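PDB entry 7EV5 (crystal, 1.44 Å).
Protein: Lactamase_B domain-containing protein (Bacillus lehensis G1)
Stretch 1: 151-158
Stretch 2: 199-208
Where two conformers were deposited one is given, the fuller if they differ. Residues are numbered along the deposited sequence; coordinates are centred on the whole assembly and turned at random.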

# COMPACT_ATOMS: atom_id res chain seq x y z
N VAL A 151 -1.19 7.56 -3.49
CA VAL A 151 -0.77 8.96 -3.56
C VAL A 151 -0.53 9.39 -5.00
O VAL A 151 -1.03 10.43 -5.45
CB VAL A 151 0.48 9.15 -2.68
CG1 VAL A 151 1.06 10.53 -2.87
CG2 VAL A 151 0.12 8.93 -1.21
N LEU A 152 0.25 8.60 -5.74
CA LEU A 152 0.76 8.97 -7.05
C LEU A 152 0.59 7.78 -7.98
O LEU A 152 1.05 6.68 -7.66
CB LEU A 152 2.25 9.34 -6.97
CG LEU A 152 2.98 9.66 -8.27
CD1 LEU A 152 2.37 10.88 -8.96
CD2 LEU A 152 4.47 9.84 -8.03
N PHE A 153 -0.08 7.99 -9.11
CA PHE A 153 -0.25 6.94 -10.10
C PHE A 153 0.45 7.34 -11.38
O PHE A 153 0.92 8.47 -11.53
CB PHE A 153 -1.74 6.74 -10.42
CG PHE A 153 -2.61 6.49 -9.22
CD1 PHE A 153 -2.42 5.37 -8.42
CD2 PHE A 153 -3.64 7.36 -8.91
CE1 PHE A 153 -3.25 5.14 -7.32
CE2 PHE A 153 -4.47 7.14 -7.81
CZ PHE A 153 -4.27 6.02 -7.00
N GLN A 154 0.53 6.41 -12.31
CA GLN A 154 0.96 6.75 -13.66
C GLN A 154 -0.09 7.66 -14.28
O GLN A 154 -1.23 7.25 -14.49
CB GLN A 154 1.11 5.47 -14.48
CG GLN A 154 1.71 5.71 -15.86
CD GLN A 154 1.59 4.48 -16.73
OE1 GLN A 154 0.49 4.06 -17.09
NE2 GLN A 154 2.74 3.88 -17.06
N GLN A 155 0.28 8.91 -14.54
CA GLN A 155 -0.55 9.92 -15.20
C GLN A 155 -1.67 10.50 -14.35
O GLN A 155 -2.48 11.28 -14.87
CB GLN A 155 -1.12 9.44 -16.55
CG GLN A 155 -0.09 9.33 -17.66
CD GLN A 155 0.46 10.69 -18.06
OE1 GLN A 155 1.64 10.97 -17.87
NE2 GLN A 155 -0.41 11.53 -18.60
N SER A 156 -1.76 10.18 -13.06
CA SER A 156 -2.77 10.81 -12.21
C SER A 156 -2.28 10.76 -10.77
O SER A 156 -1.19 10.27 -10.48
CB SER A 156 -4.16 10.17 -12.36
OG SER A 156 -4.20 8.84 -11.88
N ILE A 157 -3.11 11.31 -9.87
CA ILE A 157 -2.81 11.32 -8.45
C ILE A 157 -4.03 10.81 -7.69
O ILE A 157 -5.13 10.67 -8.24
CB ILE A 157 -2.36 12.70 -7.93
CG1 ILE A 157 -3.47 13.74 -8.09
CG2 ILE A 157 -1.10 13.15 -8.66
CD1 ILE A 157 -3.09 15.10 -7.52
N GLY A 158 -3.83 10.51 -6.41
CA GLY A 158 -4.91 9.95 -5.62
C GLY A 158 -6.11 10.87 -5.51
O GLY A 158 -6.00 12.10 -5.44
N GLN A 199 9.61 9.70 -14.57
CA GLN A 199 8.58 9.78 -15.60
C GLN A 199 7.39 10.63 -15.16
O GLN A 199 6.83 11.38 -15.96
CB GLN A 199 8.12 8.37 -15.99
CG GLN A 199 9.13 7.62 -16.84
CD GLN A 199 9.62 8.43 -18.03
OE1 GLN A 199 8.82 8.89 -18.85
NE2 GLN A 199 10.94 8.60 -18.12
N GLU A 200 7.00 10.54 -13.89
CA GLU A 200 5.86 11.33 -13.44
C GLU A 200 6.24 12.80 -13.29
O GLU A 200 5.44 13.68 -13.61
CB GLU A 200 5.29 10.76 -12.14
CG GLU A 200 4.66 9.37 -12.30
CD GLU A 200 3.76 9.27 -13.52
OE1 GLU A 200 2.82 10.09 -13.63
OE2 GLU A 200 3.98 8.37 -14.35
N MET A 201 7.46 13.06 -12.82
CA MET A 201 7.94 14.44 -12.74
C MET A 201 7.88 15.12 -14.10
O MET A 201 7.54 16.30 -14.19
CB MET A 201 9.38 14.43 -12.21
CG MET A 201 10.00 15.79 -11.95
SD MET A 201 11.62 15.62 -11.17
CE MET A 201 11.36 14.16 -10.17
N ASP A 202 8.19 14.38 -15.16
CA ASP A 202 8.24 14.96 -16.50
C ASP A 202 6.91 14.95 -17.23
O ASP A 202 6.72 15.76 -18.14
CB ASP A 202 9.29 14.22 -17.34
CG ASP A 202 10.70 14.39 -16.80
OD1 ASP A 202 10.91 15.30 -15.96
OD2 ASP A 202 11.59 13.62 -17.21
N HIS A 203 5.98 14.06 -16.87
CA HIS A 203 4.80 13.87 -17.71
C HIS A 203 3.46 13.79 -16.99
O HIS A 203 2.44 13.78 -17.68
CB HIS A 203 4.97 12.64 -18.62
CG HIS A 203 6.31 12.55 -19.27
ND1 HIS A 203 6.82 13.55 -20.07
CD2 HIS A 203 7.25 11.57 -19.25
CE1 HIS A 203 8.02 13.19 -20.51
NE2 HIS A 203 8.30 12.00 -20.02
N ASN A 204 3.41 13.72 -15.67
CA ASN A 204 2.13 13.67 -14.98
C ASN A 204 1.46 15.03 -15.07
O ASN A 204 2.01 16.01 -14.55
CB ASN A 204 2.33 13.27 -13.51
CG ASN A 204 1.02 12.94 -12.80
OD1 ASN A 204 0.09 13.74 -12.80
ND2 ASN A 204 0.97 11.77 -12.17
N PRO A 205 0.27 15.14 -15.68
CA PRO A 205 -0.33 16.47 -15.88
C PRO A 205 -0.78 17.15 -14.60
O PRO A 205 -0.98 18.37 -14.61
CB PRO A 205 -1.52 16.18 -16.81
CG PRO A 205 -1.84 14.74 -16.58
CD PRO A 205 -0.53 14.06 -16.27
N PHE A 206 -0.94 16.41 -13.51
CA PHE A 206 -1.32 17.00 -12.23
C PHE A 206 -0.12 17.51 -11.43
O PHE A 206 -0.31 18.02 -10.32
CB PHE A 206 -2.11 15.99 -11.40
CG PHE A 206 -3.31 15.43 -12.10
CD1 PHE A 206 -4.57 15.98 -11.90
CD2 PHE A 206 -3.19 14.35 -12.96
CE1 PHE A 206 -5.68 15.48 -12.54
CE2 PHE A 206 -4.30 13.84 -13.61
CZ PHE A 206 -5.55 14.40 -13.40
N LEU A 207 1.09 17.39 -11.97
CA LEU A 207 2.30 17.75 -11.24
C LEU A 207 3.00 19.00 -11.77
O LEU A 207 4.02 19.40 -11.20
CB LEU A 207 3.28 16.57 -11.18
CG LEU A 207 2.78 15.35 -10.40
CD1 LEU A 207 3.94 14.45 -10.02
CD2 LEU A 207 1.99 15.78 -9.16
N THR A 208 2.50 19.61 -12.84
CA THR A 208 3.00 20.92 -13.23
C THR A 208 2.46 21.96 -12.26
O THR A 208 1.24 22.15 -12.16
CB THR A 208 2.57 21.26 -14.66
OG1 THR A 208 2.54 20.06 -15.45
CG2 THR A 208 3.54 22.25 -15.29

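What forms the apolar centre of the contact? Leu152 and Ile157, on the two weakly bonded strands of a tight hairpin, meet Phe206 and Leu207 of the turn that follows the helix. Leu152 CD1 lies 4.0 Å from Leu207 CD1, and Ile157 CG2 sits 4.1 Å from both Leu207 CD2 and Phe206 CB. The CA-to-CB bond of Leu152 points sideways to the other stretch, but its t, p rotamer brings its end nearer. Branched aliphatic chains suit this place because they fill space without leaving polar atoms unpaired.

How does Phe206 extend this patch? Its CA-to-CB bond points toward the hairpin, and the ring packs against the backbone around Ser156, with Phe206 CD2 3.6 Å from Ser156 CA. The carbonyl Gln155 O approaches the ring edge, 3.4 Å from Phe206 CE2. The CA-to-CB bond of Ser156 points away overall, yet Ser156 CB still touches the ring, 3.9 Å from Phe206 CE2; the residue is small enough to fit beside it.

Which polar groups tie the backbones together? Buried Asn204 donates from ND2 to Ser156 O at 3.1 Å, and the same ND2 donates to Glu200 OE1 at 2.9 Å. Its amide suits a position between two acceptors, while its OD1 accepts from Phe206 N at 2.9 Å, bracing the type I turn from Asn204 to Leu207. Ser156 O also accepts from Phe153 N at 2.9 Å, so one carbonyl serves both the hairpin and the contact.

What secures the hairpin's tip? Glu200, its side chain folded m, m, reaches from the helix to accept from Gln155 N through OE1, at 2.9 Å and a nearly straight 168°. A carboxylate fits here because OE1 can receive both this amide and Asn204 ND2, while OE2 is hydrogen-bonded elsewhere in the structure. Farther out, exposed Gln155 starts away from the second stretch, yet its m, m side chain curls back over His203 and Pro205.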